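Local coordinates for protein elastinolytic metalloprotease (Pseudoalteromonas sp. CF6-2, PDB 6IK4) that is a zinc-dependent M23-family metalloprotease, named for its elastin-degrading activity, and probably acts as a metalloendopeptidase, at residues G40-N45 against N102-A107; L83-G88 against T95-Y100. All coordinates share one frame; numbering follows the deposited sequence.

Contact 1 (G40-N45 against N102-A107); sequences GGWGSN and NSYNQA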
loop_
_atom_site.group_PDB
_atom_site.type_symbol
_atom_site.label_atom_id
_atom_site.label_comp_id
_atom_site.label_asym_id
_atom_site.label_seq_id
_atom_site.Cartn_x
_atom_site.Cartn_y
_atom_site.Cartn_z
ATOM N N GLY A 40 4.888 3.362 15.986
ATOM C CA GLY A 40 4.645 2.632 17.214
ATOM C C GLY A 40 3.438 1.720 17.085
ATOM O O GLY A 40 3.000 1.388 15.979
ATOM N N GLY A 41 2.896 1.312 18.233
ATOM C CA GLY A 41 1.780 0.388 18.287
ATOM C C GLY A 41 0.441 1.099 18.267
ATOM O O GLY A 41 0.339 2.283 17.937
ATOM N N TRP A 42 -0.602 0.361 18.652
ATOM C CA TRP A 42 -1.938 0.944 18.733
ATOM C C TRP A 42 -1.952 2.134 19.689
ATOM O O TRP A 42 -1.321 2.109 20.751
ATOM C CB TRP A 42 -2.952 -0.107 19.179
ATOM C CG TRP A 42 -2.974 -1.315 18.298
ATOM C CD1 TRP A 42 -2.608 -2.586 18.638
ATOM C CD2 TRP A 42 -3.360 -1.365 16.914
ATOM N NE1 TRP A 42 -2.757 -3.428 17.556
ATOM C CE2 TRP A 42 -3.210 -2.702 16.485
ATOM C CE3 TRP A 42 -3.823 -0.411 16.000
ATOM C CZ2 TRP A 42 -3.513 -3.111 15.181
ATOM C CZ3 TRP A 42 -4.118 -0.818 14.700
ATOM C CH2 TRP A 42 -3.956 -2.153 14.303
ATOM N N GLY A 43 -2.670 3.188 19.299
ATOM C CA GLY A 43 -2.701 4.428 20.045
ATOM C C GLY A 43 -1.652 5.443 19.648
ATOM O O GLY A 43 -1.749 6.608 20.061
ATOM N N SER A 44 -0.663 5.050 18.848
ATOM C CA SER A 44 0.419 5.947 18.481
ATOM C C SER A 44 -0.050 6.942 17.421
ATOM O O SER A 44 -1.177 6.889 16.922
ATOM C CB SER A 44 1.634 5.150 18.005
ATOM O OG SER A 44 1.365 4.470 16.789
ATOM N N ASN A 45 0.837 7.873 17.076
ATOM C CA ASN A 45 0.517 8.965 16.160
ATOM C C ASN A 45 0.766 8.482 14.728
ATOM O O ASN A 45 1.799 8.758 14.111
ATOM C CB ASN A 45 1.348 10.189 16.524
ATOM C CG ASN A 45 1.180 11.330 15.554
ATOM O OD1 ASN A 45 0.067 11.644 15.122
ATOM N ND2 ASN A 45 2.295 11.970 15.205
ATOM N N ASN A 102 -4.860 3.968 13.989
ATOM C CA ASN A 102 -4.112 3.742 15.219
ATOM C C ASN A 102 -4.937 2.999 16.267
ATOM O O ASN A 102 -4.477 2.836 17.402
ATOM C CB ASN A 102 -3.587 5.075 15.769
ATOM C CG ASN A 102 -4.630 5.849 16.586
ATOM O OD1 ASN A 102 -5.835 5.622 16.475
ATOM N ND2 ASN A 102 -4.154 6.773 17.405
ATOM N N SER A 103 -6.133 2.531 15.913
ATOM C CA SER A 103 -6.927 1.716 16.820
ATOM C C SER A 103 -7.286 0.397 16.148
ATOM O O SER A 103 -7.566 0.347 14.946
ATOM C CB SER A 103 -8.187 2.461 17.295
ATOM O OG SER A 103 -9.223 2.392 16.342
ATOM N N TYR A 104 -7.263 -0.674 16.938
ATOM C CA TYR A 104 -7.393 -2.021 16.397
ATOM C C TYR A 104 -8.758 -2.236 15.747
ATOM O O TYR A 104 -8.850 -2.795 14.644
ATOM C CB TYR A 104 -7.146 -3.034 17.521
ATOM C CG TYR A 104 -7.254 -4.482 17.120
ATOM C CD1 TYR A 104 -6.177 -5.150 16.552
ATOM C CD2 TYR A 104 -8.432 -5.193 17.333
ATOM C CE1 TYR A 104 -6.277 -6.484 16.198
ATOM C CE2 TYR A 104 -8.541 -6.521 16.979
ATOM C CZ TYR A 104 -7.461 -7.163 16.422
ATOM O OH TYR A 104 -7.574 -8.486 16.066
ATOM N N ASN A 105 -9.830 -1.797 16.419
ATOM C CA ASN A 105 -11.174 -2.010 15.881
ATOM C C ASN A 105 -11.384 -1.250 14.578
ATOM O O ASN A 105 -12.009 -1.770 13.649
ATOM C CB ASN A 105 -12.231 -1.602 16.905
ATOM C CG ASN A 105 -12.371 -2.617 18.022
ATOM O OD1 ASN A 105 -11.973 -3.774 17.875
ATOM N ND2 ASN A 105 -12.940 -2.191 19.145
ATOM N N GLN A 106 -10.887 -0.016 14.497
ATOM C CA GLN A 106 -11.014 0.743 13.255
ATOM C C GLN A 106 -10.203 0.109 12.132
ATOM O O GLN A 106 -10.643 0.093 10.975
ATOM C CB GLN A 106 -10.572 2.184 13.473
ATOM C CG GLN A 106 -10.568 3.029 12.195
ATOM C CD GLN A 106 -11.951 3.204 11.633
ATOM O OE1 GLN A 106 -12.932 3.190 12.373
ATOM N NE2 GLN A 106 -12.048 3.358 10.318
ATOM N N ALA A 107 -9.007 -0.397 12.452
ATOM C CA ALA A 107 -8.166 -1.027 11.439
ATOM C C ALA A 107 -8.846 -2.232 10.808
ATOM O O ALA A 107 -8.606 -2.540 9.634
ATOM C CB ALA A 107 -6.833 -1.458 12.053
#
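The indole of W42 lies against the backbone that leads into helix 104-107. Y104 CA sits over one face of its six-membered ring, almost on the ring normal and 3.8 Å from the centroid, a CH-pi contact. The Y104 phenol presents an edge to the indole face in an offset edge-to-face pair, planes at 90°, with CD1 3.6 Å from W42 CZ2. Y104 CG lies anti to the backbone N (chi1 180°), beside the carbonyl carbon. On the benzo ring, W42 CH2 meets A107 CB at 3.7 Å. An alanine in place of W42 would probably leave Y104 CA and CD1 without the ring they pack on and open a gap beside A107 CB.

Two hydrogen bonds join the polar part. G43 N donates to N102 O (2.6 Å), and N102 ND2 returns a bond of 3.0 Å to S44 O, which lies in the amide plane of N102. Within the turn, G41 O accepts from both S44 N and S44 OG, bracing the type II turn from G41 to S44.

A107 O bonds H79, a predicted active-site residue, so the contact borders the probable catalytic cleft. W42 also packs on S114 and P117. S103 occupies the N-cap position of the helix. The contact thus sets the loop between strands 32-36 and 48-50 against the connection from strand 96-100 to helix 104-107.

Contact 2 (L83-G88 against T95-Y100); sequences LQYNNG and TLLGRY
Y85 lays one edge of its phenol ring against the start of strand 96-100, and the backbone beside it is tied to that strand by Q84. Q84 N donates to L97 O at 2.9 Å, a bent bond (N-H...O 141°). The same oxygen takes a CA-H...O contact from L83 CA at 3.4 Å, and L83 CD2 lies 3.7 Å from it, so L97 O is approached by two consecutive residues of the loop.

This is the close-packed part. The backbones come together at L83 and G98, whose CA atoms are 4.3 Å apart; a side chain at G98 would run into L83 CD2. L97 turns its own side chain away into the interior, against I57 and Y77, and CD2 makes only a looser apolar contact with Y85 CD2.

Toward L96 and T95 the contact is less sealed: L96 and Q84 are exposed and a water enters, bridging Y85 OH and L96 O and donating to the carbonyl. The packing is still close in places. Y85 CE2 has L96 O in the ring plane, 3.4 Å away, while the T95 methyl comes obliquely to the end of the ring, CG2 3.2 Å from Y85 OH. T95 CG2, anti to the backbone N, faces the phenol, while OG1 bonds Q92 O. Q84 CG rests near L96 O and L97 O; the chain then bends at chi2 (-66°), and NE2 bonds N82 O.

Strand 96-100 pairs antiparallel with strands 48-50 and 73-81. The chain leaving strand 73-81 prolongs its antiparallel pairing with strand 96-100 by one more backbone bond before diverging, in the beta-sheet of the M23 peptidase fold.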
loop_
_atom_site.group_PDB
_atom_site.type_symbol
_atom_site.label_atom_id
_atom_site.label_comp_id
_atom_site.label_asym_id
_atom_site.label_seq_id
_atom_site.Cartn_x
_atom_site.Cartn_y
_atom_site.Cartn_z
ATOM N N LEU A 83 -10.910 8.981 6.700
ATOM C CA LEU A 83 -10.930 9.050 5.241
ATOM C C LEU A 83 -11.484 10.395 4.786
ATOM O O LEU A 83 -12.413 10.932 5.387
ATOM C CB LEU A 83 -11.763 7.902 4.667
ATOM C CG LEU A 83 -11.161 6.492 4.758
ATOM C CD1 LEU A 83 -12.073 5.479 4.083
ATOM C CD2 LEU A 83 -9.742 6.448 4.157
ATOM N N GLN A 84 -10.910 10.937 3.715
ATOM C CA GLN A 84 -11.137 12.320 3.315
ATOM C C GLN A 84 -12.009 12.456 2.076
ATOM O O GLN A 84 -12.339 13.586 1.695
ATOM C CB GLN A 84 -9.796 13.029 3.066
ATOM C CG GLN A 84 -8.927 13.139 4.315
ATOM C CD GLN A 84 -9.542 14.045 5.357
ATOM O OE1 GLN A 84 -9.821 15.216 5.087
ATOM N NE2 GLN A 84 -9.763 13.510 6.557
ATOM N N TYR A 85 -12.386 11.350 1.441
ATOM C CA TYR A 85 -13.056 11.392 0.147
ATOM C C TYR A 85 -14.183 10.370 0.108
ATOM O O TYR A 85 -14.213 9.404 0.878
ATOM C CB TYR A 85 -12.051 11.163 -0.997
ATOM C CG TYR A 85 -11.064 12.299 -1.036
ATOM C CD1 TYR A 85 -11.406 13.508 -1.628
ATOM C CD2 TYR A 85 -9.826 12.197 -0.418
ATOM C CE1 TYR A 85 -10.533 14.579 -1.625
ATOM C CE2 TYR A 85 -8.945 13.264 -0.424
ATOM C CZ TYR A 85 -9.302 14.452 -1.022
ATOM O OH TYR A 85 -8.439 15.531 -1.027
ATOM N N ASN A 86 -15.117 10.611 -0.806
ATOM C CA ASN A 86 -16.295 9.783 -1.016
ATOM C C ASN A 86 -16.335 9.299 -2.458
ATOM O O ASN A 86 -15.589 9.785 -3.311
ATOM C CB ASN A 86 -17.573 10.563 -0.683
ATOM C CG ASN A 86 -17.747 10.769 0.796
ATOM O OD1 ASN A 86 -18.103 9.840 1.515
ATOM N ND2 ASN A 86 -17.506 11.990 1.262
ATOM N N ASN A 87 -17.228 8.336 -2.714
ATOM C CA ASN A 87 -17.382 7.744 -4.041
ATOM C C ASN A 87 -17.480 8.821 -5.110
ATOM O O ASN A 87 -18.207 9.804 -4.952
ATOM C CB ASN A 87 -18.636 6.864 -4.095
ATOM C CG ASN A 87 -18.479 5.560 -3.348
ATOM O OD1 ASN A 87 -17.382 5.020 -3.230
ATOM N ND2 ASN A 87 -19.591 5.033 -2.849
ATOM N N GLY A 88 -16.736 8.639 -6.198
ATOM C CA GLY A 88 -16.790 9.552 -7.321
ATOM C C GLY A 88 -15.862 10.744 -7.237
ATOM O O GLY A 88 -15.660 11.420 -8.256
ATOM N N THR A 95 -2.308 13.158 -2.918
ATOM C CA THR A 95 -3.428 13.614 -2.100
ATOM C C THR A 95 -3.533 12.802 -0.811
ATOM O O THR A 95 -3.461 11.570 -0.834
ATOM C CB THR A 95 -4.728 13.491 -2.897
ATOM O OG1 THR A 95 -4.654 14.324 -4.061
ATOM C CG2 THR A 95 -5.912 13.908 -2.053
ATOM N N LEU A 96 -3.705 13.496 0.315
ATOM C CA LEU A 96 -3.896 12.831 1.609
ATOM C C LEU A 96 -5.249 12.122 1.639
ATOM O O LEU A 96 -6.293 12.779 1.677
ATOM C CB LEU A 96 -3.809 13.857 2.738
ATOM C CG LEU A 96 -2.479 14.602 2.820
ATOM C CD1 LEU A 96 -2.481 15.573 4.000
ATOM C CD2 LEU A 96 -1.315 13.614 2.934
ATOM N N LEU A 97 -5.242 10.779 1.659
ATOM C CA LEU A 97 -6.487 10.011 1.618
ATOM C C LEU A 97 -7.108 9.827 2.999
ATOM O O LEU A 97 -8.329 9.663 3.116
ATOM C CB LEU A 97 -6.225 8.628 0.996
ATOM C CG LEU A 97 -5.796 8.637 -0.477
ATOM C CD1 LEU A 97 -5.407 7.228 -0.964
ATOM C CD2 LEU A 97 -6.920 9.228 -1.349
ATOM N N GLY A 98 -6.285 9.826 4.031
ATOM C CA GLY A 98 -6.685 9.400 5.355
ATOM C C GLY A 98 -5.434 8.992 6.106
ATOM O O GLY A 98 -4.317 9.116 5.606
ATOM N N ARG A 99 -5.637 8.523 7.329
ATOM C CA ARG A 99 -4.549 7.928 8.103
ATOM C C ARG A 99 -4.699 6.415 8.078
ATOM O O ARG A 99 -5.795 5.897 7.863
ATOM C CB ARG A 99 -4.562 8.419 9.560
ATOM C CG ARG A 99 -4.278 9.896 9.727
ATOM C CD ARG A 99 -4.537 10.377 11.159
ATOM N NE ARG A 99 -3.764 9.642 12.160
ATOM C CZ ARG A 99 -3.888 9.815 13.479
ATOM N NH1 ARG A 99 -4.753 10.704 13.964
ATOM N NH2 ARG A 99 -3.142 9.107 14.319
ATOM N N TYR A 100 -3.602 5.686 8.300
ATOM C CA TYR A 100 -3.831 4.294 8.651
ATOM C C TYR A 100 -4.140 4.254 10.136
ATOM O O TYR A 100 -3.644 5.078 10.906
ATOM C CB TYR A 100 -2.692 3.341 8.252
ATOM C CG TYR A 100 -1.282 3.491 8.794
ATOM C CD1 TYR A 100 -0.955 3.130 10.103
ATOM C CD2 TYR A 100 -0.247 3.870 7.944
ATOM C CE1 TYR A 100 0.359 3.227 10.566
ATOM C CE2 TYR A 100 1.058 3.957 8.390
ATOM C CZ TYR A 100 1.356 3.630 9.696
ATOM O OH TYR A 100 2.662 3.729 10.124
HETATM O O HOH W 1 -7.032 15.425 1.341
#

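In the fold
Both contacts fasten a loop to the same run of chain: strand 96-100 in contact 2, then helix 104-107, which follows it, in contact 1. Contact 2 is partly buried, with L97 and G98 inside the fold, and combines one backbone bond, carbonyl contacts and a tyrosine edge with a water bridge. Contact 1 lies at the surface, where an indole packs on a helix start and pairs with a second aromatic ring beside two amide bonds. The two meet where R99 NH2 packs 3.9 Å from S44 O, though their centres are about 18 Å apart. Contact 1 borders the predicted catalytic histidines, the A107 side chain about 11 Å from the zinc, whereas contact 2 joins strand 96-100 to the chain leaving strand 73-81.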